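Local coordinates for protein succinate-semialdehyde dehydrogenase (Synechococcus sp., PDB 4ITA) that binds NADPH and probably catalyses the NADP-dependent oxidation of succinic semialdehyde to succinate, as a member of the aldehyde dehydrogenase family, at residues 268-273 / 278-283; 368-373 / 379-384; 251-256 / 282-287. All coordinates share one frame; numbering follows the deposited sequence.

Contact 1. Residues 268-273 / 278-283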
ATOM      1  N   LYS A 268      25.372  -3.102   9.550  1.00  7.31           N
ATOM      2  CA  LYS A 268      26.098  -1.848   9.352  1.00  7.47           C
ATOM      3  C   LYS A 268      26.598  -1.196  10.647  1.00  7.55           C
ATOM      4  O   LYS A 268      27.653  -0.563  10.658  1.00  8.10           O
ATOM      5  CB  LYS A 268      25.270  -0.863   8.511  1.00  7.28           C
ATOM      6  CG  LYS A 268      24.848  -1.432   7.157  1.00  6.20           C
ATOM      7  CD  LYS A 268      24.604  -0.349   6.105  1.00  7.83           C
ATOM      8  CE  LYS A 268      24.301  -0.964   4.729  1.00  7.46           C
ATOM      9  NZ  LYS A 268      22.852  -1.305   4.522  1.00  7.60           N
ATOM     10  N   ARG A 269      25.840  -1.358  11.727  1.00  6.89           N
ATOM     11  CA  ARG A 269      26.197  -0.786  13.024  1.00  6.38           C
ATOM     12  C   ARG A 269      26.257  -1.894  14.063  1.00  7.24           C
ATOM     13  O   ARG A 269      25.237  -2.494  14.405  1.00  8.41           O
ATOM     14  CB  ARG A 269      25.179   0.296  13.431  1.00  7.42           C
ATOM     15  CG  ARG A 269      25.181   1.524  12.496  1.00  7.76           C
ATOM     16  CD  ARG A 269      24.087   2.556  12.853  1.00  8.65           C
ATOM     17  NE  ARG A 269      22.801   1.878  12.879  1.00  7.31           N
ATOM     18  CZ  ARG A 269      21.955   1.851  13.902  1.00  7.51           C
ATOM     19  NH1 ARG A 269      22.167   2.581  14.997  1.00  9.07           N
ATOM     20  NH2 ARG A 269      20.858   1.109  13.803  1.00  9.22           N
ATOM     21  N   PHE A 270      27.467  -2.172  14.537  1.00  7.46           N
ATOM     22  CA  PHE A 270      27.699  -3.189  15.547  1.00  6.92           C
ATOM     23  C   PHE A 270      27.587  -2.546  16.913  1.00  7.30           C
ATOM     24  O   PHE A 270      28.301  -1.587  17.213  1.00  8.14           O
ATOM     25  CB  PHE A 270      29.077  -3.823  15.347  1.00  7.09           C
ATOM     26  CG  PHE A 270      29.155  -4.691  14.123  1.00  7.45           C
ATOM     27  CD1 PHE A 270      29.266  -4.130  12.861  1.00  8.62           C
ATOM     28  CD2 PHE A 270      29.074  -6.066  14.237  1.00  8.64           C
ATOM     29  CE1 PHE A 270      29.310  -4.936  11.731  1.00  8.59           C
ATOM     30  CE2 PHE A 270      29.124  -6.879  13.114  1.00  8.97           C
ATOM     31  CZ  PHE A 270      29.238  -6.308  11.858  1.00  8.07           C
ATOM     32  N   ILE A 271      26.655  -3.057  17.710  1.00  6.77           N
ATOM     33  CA  ILE A 271      26.334  -2.495  19.015  1.00  7.77           C
ATOM     34  C   ILE A 271      26.687  -3.533  20.068  1.00  8.38           C
ATOM     35  O   ILE A 271      26.039  -4.570  20.187  1.00  8.40           O
ATOM     36  CB  ILE A 271      24.858  -2.070  19.068  1.00  6.57           C
ATOM     37  CG1 ILE A 271      24.618  -0.955  18.037  1.00  7.19           C
ATOM     38  CG2 ILE A 271      24.485  -1.609  20.472  1.00  8.93           C
ATOM     39  CD1 ILE A 271      23.156  -0.634  17.777  1.00  8.66           C
ATOM     40  N   LEU A 272      27.773  -3.266  20.789  1.00  8.03           N
ATOM     41  CA  LEU A 272      28.402  -4.272  21.632  1.00  7.83           C
ATOM     42  C   LEU A 272      28.230  -3.960  23.106  1.00  7.13           C
ATOM     43  O   LEU A 272      28.575  -2.863  23.557  1.00  9.19           O
ATOM     44  CB  LEU A 272      29.899  -4.344  21.313  1.00  8.44           C
ATOM     45  CG  LEU A 272      30.260  -4.439  19.828  1.00  8.75           C
ATOM     46  CD1 LEU A 272      31.774  -4.521  19.662  1.00  8.55           C
ATOM     47  CD2 LEU A 272      29.583  -5.630  19.188  1.00  9.43           C
ATOM     48  N   HIS A 273      27.704  -4.921  23.862  1.00  8.25           N
ATOM     49  CA  HIS A 273      27.661  -4.764  25.314  1.00  8.25           C
ATOM     50  C   HIS A 273      29.088  -4.641  25.857  1.00  8.57           C
ATOM     51  O   HIS A 273      29.974  -5.406  25.465  1.00  9.90           O
ATOM     52  CB  HIS A 273      26.950  -5.949  25.970  1.00  8.33           C
ATOM     53  CG  HIS A 273      26.644  -5.729  27.415  1.00  8.86           C
ATOM     54  ND1 HIS A 273      27.619  -5.711  28.389  1.00 10.57           N
ATOM     55  CD2 HIS A 273      25.472  -5.496  28.048  1.00 10.37           C
ATOM     56  CE1 HIS A 273      27.057  -5.487  29.566  1.00  9.88           C
ATOM     57  NE2 HIS A 273      25.755  -5.349  29.384  1.00 10.79           N
ATOM     58  N   ALA A 278      35.436  -5.667  24.099  1.00 11.98           N
ATOM     59  CA  ALA A 278      36.859  -5.766  23.785  1.00 12.88           C
ATOM     60  C   ALA A 278      37.165  -7.038  23.004  1.00 11.03           C
ATOM     61  O   ALA A 278      37.833  -6.991  21.970  1.00 11.10           O
ATOM     62  CB  ALA A 278      37.700  -5.696  25.055  1.00 13.01           C
ATOM     63  N   GLU A 279      36.664  -8.170  23.490  1.00 11.50           N
ATOM     64  CA  GLU A 279      36.898  -9.453  22.836  1.00 11.77           C
ATOM     65  C   GLU A 279      36.250  -9.506  21.453  1.00 11.70           C
ATOM     66  O   GLU A 279      36.881  -9.911  20.474  1.00 10.98           O
ATOM     67  CB  GLU A 279      36.388 -10.614  23.695  1.00 11.52           C
ATOM     68  CG  GLU A 279      36.577 -11.970  23.037  1.00 14.23           C
ATOM     69  CD  GLU A 279      36.073 -13.123  23.881  1.00 15.92           C
ATOM     70  OE1 GLU A 279      35.734 -12.894  25.060  1.00 16.31           O
ATOM     71  OE2 GLU A 279      36.010 -14.256  23.354  1.00 16.79           O
ATOM     72  N   PHE A 280      34.988  -9.095  21.370  1.00 10.91           N
ATOM     73  CA  PHE A 280      34.298  -9.116  20.090  1.00  9.38           C
ATOM     74  C   PHE A 280      34.993  -8.208  19.070  1.00  8.21           C
ATOM     75  O   PHE A 280      35.205  -8.612  17.924  1.00  9.13           O
ATOM     76  CB  PHE A 280      32.819  -8.728  20.240  1.00 10.46           C
ATOM     77  CG  PHE A 280      32.036  -8.831  18.947  1.00  9.38           C
ATOM     78  CD1 PHE A 280      31.294  -9.965  18.652  1.00  9.87           C
ATOM     79  CD2 PHE A 280      32.065  -7.796  18.020  1.00  8.61           C
ATOM     80  CE1 PHE A 280      30.593 -10.059  17.452  1.00  9.13           C
ATOM     81  CE2 PHE A 280      31.366  -7.884  16.827  1.00  9.53           C
ATOM     82  CZ  PHE A 280      30.633  -9.020  16.546  1.00  9.06           C
ATOM     83  N   LEU A 281      35.341  -6.991  19.473  1.00 10.06           N
ATOM     84  CA  LEU A 281      35.938  -6.048  18.534  1.00 10.06           C
ATOM     85  C   LEU A 281      37.298  -6.527  18.032  1.00 10.16           C
ATOM     86  O   LEU A 281      37.613  -6.365  16.850  1.00 10.37           O
ATOM     87  CB  LEU A 281      36.051  -4.653  19.147  1.00 10.43           C
ATOM     88  CG  LEU A 281      36.608  -3.571  18.217  1.00 10.87           C
ATOM     89  CD1 LEU A 281      35.823  -3.509  16.905  1.00 13.60           C
ATOM     90  CD2 LEU A 281      36.606  -2.219  18.914  1.00 12.59           C
ATOM     91  N   GLU A 282      38.107  -7.103  18.918  1.00  9.93           N
ATOM     92  CA  GLU A 282      39.400  -7.631  18.482  1.00 11.05           C
ATOM     93  C   GLU A 282      39.192  -8.726  17.445  1.00  9.63           C
ATOM     94  O   GLU A 282      39.861  -8.760  16.412  1.00  9.86           O
ATOM     95  CB  GLU A 282      40.221  -8.174  19.663  1.00 14.11           C
ATOM     96  CG  GLU A 282      41.445  -8.990  19.209  1.00 14.24           C
ATOM     97  CD  GLU A 282      42.403  -9.363  20.333  1.00 22.34           C
ATOM     98  OE1 GLU A 282      43.100  -8.463  20.837  1.00 18.56           O
ATOM     99  OE2 GLU A 282      42.481 -10.561  20.692  1.00 22.79           O
ATOM    100  N   LYS A 283      38.258  -9.626  17.729  1.00  9.72           N
ATOM    101  CA  LYS A 283      37.968 -10.731  16.824  1.00  9.92           C
ATOM    102  C   LYS A 283      37.373 -10.256  15.496  1.00  9.24           C
ATOM    103  O   LYS A 283      37.665 -10.832  14.444  1.00  9.72           O
ATOM    104  CB  LYS A 283      37.087 -11.779  17.514  1.00  9.62           C
ATOM    105  CG  LYS A 283      37.854 -12.549  18.585  1.00 12.57           C
ATOM    106  CD  LYS A 283      36.998 -13.556  19.335  1.00 13.14           C
ATOM    107  CE  LYS A 283      37.880 -14.462  20.187  1.00 11.58           C
ATOM    108  NZ  LYS A 283      37.085 -15.348  21.076  1.00 15.67           N
TER

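Contact 2. Residues 368-373 / 379-384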
ATOM      1  N   MET A 368      30.498   0.434  11.456  1.00  7.11           N
ATOM      2  CA  MET A 368      30.541   1.366  12.586  1.00  7.84           C
ATOM      3  C   MET A 368      30.362   0.559  13.868  1.00  9.07           C
ATOM      4  O   MET A 368      29.493  -0.313  13.931  1.00  8.57           O
ATOM      5  CB  MET A 368      29.440   2.436  12.475  1.00  8.66           C
ATOM      6  CG  MET A 368      29.582   3.410  11.303  1.00  8.94           C
ATOM      7  SD  MET A 368      28.363   4.791  11.261  1.00  9.89           S
ATOM      8  CE  MET A 368      27.039   4.049  10.278  1.00 10.18           C
ATOM      9  N   VAL A 369      31.178   0.824  14.888  1.00  8.20           N
ATOM     10  CA  VAL A 369      31.110   0.054  16.129  1.00  8.25           C
ATOM     11  C   VAL A 369      30.810   0.967  17.309  1.00  8.29           C
ATOM     12  O   VAL A 369      31.351   2.070  17.406  1.00 10.18           O
ATOM     13  CB  VAL A 369      32.422  -0.725  16.378  1.00  8.96           C
ATOM     14  CG1 VAL A 369      32.322  -1.572  17.646  1.00 11.01           C
ATOM     15  CG2 VAL A 369      32.740  -1.609  15.181  1.00 10.20           C
ATOM     16  N   PHE A 370      29.929   0.496  18.187  1.00  8.34           N
ATOM     17  CA  PHE A 370      29.496   1.231  19.367  1.00  9.12           C
ATOM     18  C   PHE A 370      29.525   0.320  20.580  1.00  8.47           C
ATOM     19  O   PHE A 370      29.371  -0.892  20.454  1.00  9.79           O
ATOM     20  CB  PHE A 370      28.057   1.709  19.174  1.00  9.59           C
ATOM     21  CG  PHE A 370      27.847   2.474  17.909  1.00  8.53           C
ATOM     22  CD1 PHE A 370      27.977   3.853  17.892  1.00  9.77           C
ATOM     23  CD2 PHE A 370      27.540   1.813  16.724  1.00  8.40           C
ATOM     24  CE1 PHE A 370      27.793   4.562  16.719  1.00 10.74           C
ATOM     25  CE2 PHE A 370      27.365   2.514  15.546  1.00  9.66           C
ATOM     26  CZ  PHE A 370      27.491   3.889  15.540  1.00  9.24           C
ATOM     27  N   THR A 371      29.704   0.912  21.760  1.00 10.41           N
ATOM     28  CA  THR A 371      29.608   0.158  23.006  1.00 10.82           C
ATOM     29  C   THR A 371      28.437   0.677  23.836  1.00 11.14           C
ATOM     30  O   THR A 371      28.205   1.889  23.902  1.00 13.69           O
ATOM     31  CB  THR A 371      30.917   0.239  23.816  1.00 12.57           C
ATOM     32  OG1 THR A 371      31.998  -0.292  23.038  1.00 15.59           O
ATOM     33  CG2 THR A 371      30.817  -0.553  25.103  1.00 15.91           C
ATOM     34  N   VAL A 372      27.691  -0.241  24.445  1.00  9.01           N
ATOM     35  CA  VAL A 372      26.561   0.123  25.300  1.00 11.52           C
ATOM     36  C   VAL A 372      26.635  -0.612  26.638  1.00 11.22           C
ATOM     37  O   VAL A 372      27.340  -1.613  26.765  1.00 10.76           O
ATOM     38  CB  VAL A 372      25.199  -0.128  24.605  1.00 10.80           C
ATOM     39  CG1 VAL A 372      25.059   0.750  23.367  1.00 12.57           C
ATOM     40  CG2 VAL A 372      25.051  -1.584  24.231  1.00  9.34           C
ATOM     41  N   LYS A 373      25.894  -0.114  27.626  1.00 11.57           N
ATOM     42  CA  LYS A 373      26.000  -0.615  28.994  1.00 12.54           C
ATOM     43  C   LYS A 373      24.884  -1.560  29.411  1.00 11.74           C
ATOM     44  O   LYS A 373      25.036  -2.324  30.365  1.00 14.06           O
ATOM     45  CB  LYS A 373      26.032   0.548  29.987  1.00 16.09           C
ATOM     46  CG  LYS A 373      27.329   1.318  30.024  1.00 25.74           C
ATOM     47  CD  LYS A 373      27.240   2.433  31.049  1.00 32.12           C
ATOM     48  CE  LYS A 373      28.421   3.382  30.939  1.00 37.36           C
ATOM     49  NZ  LYS A 373      29.714   2.670  31.122  1.00 34.45           N
ATOM     50  N   ILE A 379      18.831  -0.902  22.702  1.00  9.15           N
ATOM     51  CA  ILE A 379      17.631  -0.712  21.899  1.00 11.30           C
ATOM     52  C   ILE A 379      17.505   0.738  21.425  1.00 10.07           C
ATOM     53  O   ILE A 379      17.208   1.000  20.257  1.00 10.43           O
ATOM     54  CB  ILE A 379      16.387  -1.185  22.681  1.00 11.16           C
ATOM     55  CG1 ILE A 379      16.451  -2.705  22.851  1.00 12.73           C
ATOM     56  CG2 ILE A 379      15.104  -0.757  21.972  1.00 12.89           C
ATOM     57  CD1 ILE A 379      15.485  -3.274  23.873  1.00 16.46           C
ATOM     58  N   ALA A 380      17.757   1.688  22.318  1.00  9.88           N
ATOM     59  CA  ALA A 380      17.690   3.092  21.936  1.00 10.11           C
ATOM     60  C   ALA A 380      18.664   3.408  20.801  1.00  9.85           C
ATOM     61  O   ALA A 380      18.316   4.094  19.836  1.00 10.37           O
ATOM     62  CB  ALA A 380      17.954   3.991  23.139  1.00 11.83           C
ATOM     63  N   LEU A 381      19.896   2.916  20.914  1.00  8.67           N
ATOM     64  CA  LEU A 381      20.893   3.202  19.898  1.00  9.26           C
ATOM     65  C   LEU A 381      20.541   2.493  18.596  1.00  9.25           C
ATOM     66  O   LEU A 381      20.668   3.063  17.509  1.00  9.19           O
ATOM     67  CB  LEU A 381      22.287   2.792  20.382  1.00 10.84           C
ATOM     68  CG  LEU A 381      23.444   3.023  19.411  1.00 11.05           C
ATOM     69  CD1 LEU A 381      23.509   4.478  18.997  1.00 14.44           C
ATOM     70  CD2 LEU A 381      24.743   2.605  20.062  1.00 12.97           C
ATOM     71  N   ALA A 382      20.092   1.250  18.714  1.00  8.69           N
ATOM     72  CA  ALA A 382      19.698   0.475  17.538  1.00  8.28           C
ATOM     73  C   ALA A 382      18.622   1.186  16.724  1.00  8.44           C
ATOM     74  O   ALA A 382      18.636   1.153  15.489  1.00  9.37           O
ATOM     75  CB  ALA A 382      19.226  -0.905  17.945  1.00  8.74           C
ATOM     76  N   ASN A 383      17.697   1.839  17.417  1.00  8.60           N
ATOM     77  CA  ASN A 383      16.572   2.497  16.759  1.00  8.77           C
ATOM     78  C   ASN A 383      16.834   3.950  16.366  1.00  9.48           C
ATOM     79  O   ASN A 383      15.997   4.570  15.715  1.00  9.07           O
ATOM     80  CB  ASN A 383      15.327   2.451  17.650  1.00  9.12           C
ATOM     81  CG  ASN A 383      14.771   1.056  17.814  1.00  9.05           C
ATOM     82  OD1 ASN A 383      15.014   0.179  16.987  1.00 10.03           O
ATOM     83  ND2 ASN A 383      13.999   0.849  18.878  1.00 10.38           N
ATOM     84  N   ASP A 384      17.989   4.488  16.756  1.00  9.91           N
ATOM     85  CA  ASP A 384      18.282   5.911  16.582  1.00 11.17           C
ATOM     86  C   ASP A 384      18.804   6.207  15.175  1.00 12.53           C
ATOM     87  O   ASP A 384      19.915   6.722  14.995  1.00 14.09           O
ATOM     88  CB  ASP A 384      19.274   6.382  17.656  1.00 12.88           C
ATOM     89  CG  ASP A 384      19.413   7.892  17.701  1.00 17.47           C
ATOM     90  OD1 ASP A 384      18.445   8.589  17.339  1.00 19.08           O
ATOM     91  OD2 ASP A 384      20.497   8.374  18.091  1.00 22.76           O
TER

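Contact 3. Residues 251-256 / 282-287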
ATOM      1  N   VAL A 251      29.574 -14.670  11.761  1.00  8.39           N
ATOM      2  CA  VAL A 251      28.347 -14.311  11.069  1.00  9.12           C
ATOM      3  C   VAL A 251      28.272 -12.801  10.817  1.00  7.41           C
ATOM      4  O   VAL A 251      27.890 -12.373   9.731  1.00  8.49           O
ATOM      5  CB  VAL A 251      27.117 -14.827  11.844  1.00  7.49           C
ATOM      6  CG1 VAL A 251      25.835 -14.268  11.256  1.00  9.32           C
ATOM      7  CG2 VAL A 251      27.097 -16.365  11.832  1.00  9.43           C
ATOM      8  N   GLY A 252      28.673 -12.000  11.802  1.00  7.28           N
ATOM      9  CA  GLY A 252      28.694 -10.559  11.635  1.00  7.55           C
ATOM     10  C   GLY A 252      29.610 -10.092  10.526  1.00  8.59           C
ATOM     11  O   GLY A 252      29.306  -9.136   9.813  1.00  7.55           O
ATOM     12  N   THR A 253      30.746 -10.765  10.385  1.00  8.23           N
ATOM     13  CA  THR A 253      31.680 -10.436   9.318  1.00  9.46           C
ATOM     14  C   THR A 253      31.045 -10.707   7.961  1.00  7.72           C
ATOM     15  O   THR A 253      31.121  -9.864   7.064  1.00  8.15           O
ATOM     16  CB  THR A 253      33.006 -11.197   9.469  1.00  8.26           C
ATOM     17  OG1 THR A 253      33.635 -10.784  10.692  1.00  9.50           O
ATOM     18  CG2 THR A 253      33.933 -10.901   8.296  1.00 10.27           C
ATOM     19  N   VAL A 254      30.397 -11.861   7.813  1.00  8.25           N
ATOM     20  CA  VAL A 254      29.672 -12.153   6.583  1.00  9.38           C
ATOM     21  C   VAL A 254      28.578 -11.111   6.351  1.00  9.14           C
ATOM     22  O   VAL A 254      28.442 -10.582   5.249  1.00  8.34           O
ATOM     23  CB  VAL A 254      29.055 -13.567   6.589  1.00 10.27           C
ATOM     24  CG1 VAL A 254      28.183 -13.779   5.341  1.00 11.21           C
ATOM     25  CG2 VAL A 254      30.151 -14.615   6.654  1.00 10.67           C
ATOM     26  N   ALA A 255      27.815 -10.805   7.395  1.00  7.89           N
ATOM     27  CA  ALA A 255      26.696  -9.878   7.246  1.00  8.59           C
ATOM     28  C   ALA A 255      27.134  -8.478   6.786  1.00  9.30           C
ATOM     29  O   ALA A 255      26.458  -7.859   5.972  1.00  9.30           O
ATOM     30  CB  ALA A 255      25.899  -9.808   8.524  1.00  7.85           C
ATOM     31  N   ARG A 256      28.268  -7.982   7.271  1.00  7.03           N
ATOM     32  CA  ARG A 256      28.744  -6.675   6.824  1.00  6.86           C
ATOM     33  C   ARG A 256      29.399  -6.724   5.446  1.00  7.07           C
ATOM     34  O   ARG A 256      29.252  -5.789   4.656  1.00  8.18           O
ATOM     35  CB  ARG A 256      29.704  -6.047   7.848  1.00  7.55           C
ATOM     36  CG  ARG A 256      30.474  -4.806   7.348  1.00  7.77           C
ATOM     37  CD  ARG A 256      29.629  -3.521   7.261  1.00  7.25           C
ATOM     38  NE  ARG A 256      28.801  -3.455   6.050  1.00  7.11           N
ATOM     39  CZ  ARG A 256      28.192  -2.355   5.608  1.00  7.14           C
ATOM     40  NH1 ARG A 256      27.460  -2.405   4.503  1.00  7.34           N
ATOM     41  NH2 ARG A 256      28.307  -1.205   6.255  1.00  6.93           N
ATOM     42  N   GLU A 282      38.107  -7.103  18.918  1.00  9.93           N
ATOM     43  CA  GLU A 282      39.400  -7.631  18.482  1.00 11.05           C
ATOM     44  C   GLU A 282      39.192  -8.726  17.445  1.00  9.63           C
ATOM     45  O   GLU A 282      39.861  -8.760  16.412  1.00  9.86           O
ATOM     46  CB  GLU A 282      40.221  -8.174  19.663  1.00 14.11           C
ATOM     47  CG  GLU A 282      41.445  -8.990  19.209  1.00 14.24           C
ATOM     48  CD  GLU A 282      42.403  -9.363  20.333  1.00 22.34           C
ATOM     49  OE1 GLU A 282      43.100  -8.463  20.837  1.00 18.56           O
ATOM     50  OE2 GLU A 282      42.481 -10.561  20.692  1.00 22.79           O
ATOM     51  N   LYS A 283      38.258  -9.626  17.729  1.00  9.72           N
ATOM     52  CA  LYS A 283      37.968 -10.731  16.824  1.00  9.92           C
ATOM     53  C   LYS A 283      37.373 -10.256  15.496  1.00  9.24           C
ATOM     54  O   LYS A 283      37.665 -10.832  14.444  1.00  9.72           O
ATOM     55  CB  LYS A 283      37.087 -11.779  17.514  1.00  9.62           C
ATOM     56  CG  LYS A 283      37.854 -12.549  18.585  1.00 12.57           C
ATOM     57  CD  LYS A 283      36.998 -13.556  19.335  1.00 13.14           C
ATOM     58  CE  LYS A 283      37.880 -14.462  20.187  1.00 11.58           C
ATOM     59  NZ  LYS A 283      37.085 -15.348  21.076  1.00 15.67           N
ATOM     60  N   LEU A 284      36.570  -9.195  15.536  1.00  9.16           N
ATOM     61  CA  LEU A 284      35.990  -8.637  14.314  1.00 10.14           C
ATOM     62  C   LEU A 284      37.096  -8.010  13.466  1.00  9.26           C
ATOM     63  O   LEU A 284      37.160  -8.194  12.247  1.00  9.27           O
ATOM     64  CB  LEU A 284      34.937  -7.584  14.666  1.00 10.04           C
ATOM     65  CG  LEU A 284      34.101  -7.080  13.489  1.00  9.45           C
ATOM     66  CD1 LEU A 284      33.056  -8.115  13.116  1.00 12.20           C
ATOM     67  CD2 LEU A 284      33.457  -5.737  13.815  1.00 10.84           C
ATOM     68  N   HIS A 285      37.966  -7.261  14.136  1.00  9.23           N
ATOM     69  CA  HIS A 285      39.147  -6.658  13.532  1.00  8.65           C
ATOM     70  C   HIS A 285      39.982  -7.725  12.815  1.00  8.78           C
ATOM     71  O   HIS A 285      40.317  -7.584  11.642  1.00  8.73           O
ATOM     72  CB  HIS A 285      39.955  -5.987  14.651  1.00 10.31           C
ATOM     73  CG  HIS A 285      41.132  -5.189  14.185  1.00  8.91           C
ATOM     74  ND1 HIS A 285      41.939  -4.500  15.061  1.00 11.54           N
ATOM     75  CD2 HIS A 285      41.639  -4.964  12.949  1.00 10.52           C
ATOM     76  CE1 HIS A 285      42.893  -3.884  14.389  1.00 10.88           C
ATOM     77  NE2 HIS A 285      42.735  -4.151  13.104  1.00  9.20           N
ATOM     78  N   LEU A 286      40.292  -8.811  13.516  1.00  8.16           N
ATOM     79  CA  LEU A 286      41.058  -9.910  12.936  1.00  8.32           C
ATOM     80  C   LEU A 286      40.370 -10.540  11.722  1.00  9.07           C
ATOM     81  O   LEU A 286      41.016 -10.818  10.712  1.00  9.72           O
ATOM     82  CB  LEU A 286      41.324 -10.969  14.010  1.00  8.85           C
ATOM     83  CG  LEU A 286      42.250 -10.508  15.143  1.00  9.78           C
ATOM     84  CD1 LEU A 286      42.166 -11.476  16.319  1.00 11.42           C
ATOM     85  CD2 LEU A 286      43.683 -10.386  14.652  1.00 11.30           C
ATOM     86  N   LYS A 287      39.061 -10.759  11.815  1.00  8.78           N
ATOM     87  CA  LYS A 287      38.340 -11.389  10.712  1.00  8.88           C
ATOM     88  C   LYS A 287      38.326 -10.481   9.478  1.00  9.48           C
ATOM     89  O   LYS A 287      38.574 -10.929   8.357  1.00 10.12           O
ATOM     90  CB  LYS A 287      36.918 -11.766  11.143  1.00 12.01           C
ATOM     91  CG  LYS A 287      36.305 -12.899  10.333  1.00 16.05           C
ATOM     92  CD  LYS A 287      37.023 -14.218  10.604  1.00 20.74           C
ATOM     93  CE  LYS A 287      36.666 -15.276   9.568  1.00 26.61           C
ATOM     94  NZ  LYS A 287      37.557 -16.474   9.655  1.00 27.65           N
TER

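Contact 1. Residues 268-273 / 278-283
Leu272 and Phe280 form the centre of this contact. Leu272 CD2 lies along one side of the ring, 3.5 Å from Phe280 CD2 and 3.7 Å from Phe280 CE2. The other methyl meets only the CD2 corner, with Leu272 CD1 3.7 Å from Phe280 CD2. Phe270 CD2 shares Phe280 CE2 with the leucine, at 3.9 Å. Each of the two strand side chains crosses that of Phe280 at about a right angle. A looser touch, 4.3 Å between Leu272 CD1 and Leu281 CB, adds a second helix residue.

Phe280 reaches the strand because its CG stands anti to the backbone N (chi1 -176°), which carries the ring off the helix toward the sheet. Phe270 and Leu272 are two apart on the strand, so both project from the same face. The segment axes pass 8.8 Å apart at 144°, so the helix runs roughly back against the strand. Val239 of strand 235-239 and Val249 of helix 245-257 also touch Phe280, and Phe237 meets the ring of Phe270.

The strand passes directly into helix 274-289. His273 is the N-cap of this helix, and its ND1 is hydrogen-bonded to Ala275 N. On the flank facing helix 245-257, Lys283 NZ makes a 2.7 Å salt bridge to Glu279 OE2, which is accepted on the anti lone pair of OE2. Asp246 is a second carboxylate partner of this lysine, linking the helix to helix 245-257.

No hydrogen bond crosses between the two segments. Their union is apolar and buried, so it probably rests on shape and on the exclusion of water, while the polar links lie at the helix start and on the flank toward helix 245-257.

Contact 2. Residues 368-373 / 379-384
In Leu381 a chi1 of 180° sends CG straight out from the helix, opposite the backbone N. With chi2 at 56°, CD2 continues the extended chain, and this one methyl carries the contact to Phe370 and Val372. The CB of Phe370 points toward the helix from the strand, and a chi1 of -53° places its CG near the leucine methyl. CD2 of Leu381 lies 3.5 Å from Phe370 CB and 3.8 Å from Phe370 CG. The same methyl is also 3.8 Å from Val372 CG1. It therefore meets two residues on one face of the strand, while Thr371 between them points away.

No hydrogen bond crosses between the two segments. Arg269 of the neighbouring strand 267-273 is hydrogen-bonded through NH1 and NH2 to Leu381 O and Ala382 O, while its side chain packs on Phe370. The last turn of helix 375-383 is so tied down beside the leucine.

The helix follows strand 366-372 and leads to the parallel strand 390-394. This is a beta-alpha-beta crossover of the open alpha/beta sheet in the aldehyde dehydrogenase fold.

Contact 3. Residues 251-256 / 282-287
Lys287 packs against Thr253 through the base of its side chain. Its CB already lies 3.5 Å from Thr253 OG1. CG is the main point of touch. Lys287 CG is 3.4 Å from Thr253 OG1, 3.7 Å from Thr253 CG2 and 3.8 Å from Thr253 CB, so it rests against the whole branched end of the threonine. The two side chains cross at about a right angle. Beyond CG the lysine leaves its partner. CG stands anti to the backbone N (chi1 -156°), and a bend at chi2 (68°) turns CD and CE away from the threonine. NZ ends in a long, weak ion pair with Glu250 OE2, one helical turn before Val254 on helix 245-257.

Leu284, one turn earlier on the same helix as Lys287, covers the threonine from another direction. Its CD1 lies 3.7 Å from Thr253 OG1. Thr253 and Leu284 are also the backbone neighbours of the contact, with their CA atoms 6.8 Å apart. The helices come close here.

The hydroxyl of Thr253 is surrounded by carbon on this side, yet it has a polar partner. It donates to the backbone oxygen of Val249, one turn back in its own helix. Phe288 of helix 274-289 also touches Thr253 and extends the interface. Arg256, one turn further on, is hydrogen-bonded to Leu362 O and Val366 O.

The contact joins two helices on one face of the sheet without a hydrogen bond between their segments. Because Thr253 spends its proton within its own helix, the side turned to Leu284 and Lys287 can behave largely as an apolar surface. The lysine adds aliphatic packing near its root, and probably only modest electrostatic help at its tip.

In the fold
From the N terminus, helix 245-257 comes first, between strands 235-239 and 267-273 in the chain. Contact 3 closes the longest loop, joining that helix to helix 274-289. Contact 1 lies inside this span, between strand 267-273 and the same helix, and the two share Glu282 and Lys283. Their centres are 9 Å apart. Contact 2 opens later and closes a separate short loop from strand 366-372 to helix 375-383. It is in series with the others. Strands 267-273 and 366-372 are parallel neighbours, so contacts 1 and 2 meet through the sheet. Contacts 1 and 3 tie helices 245-257 and 274-289 to one face of the sheet; contact 2 ties helix 375-383 to the other.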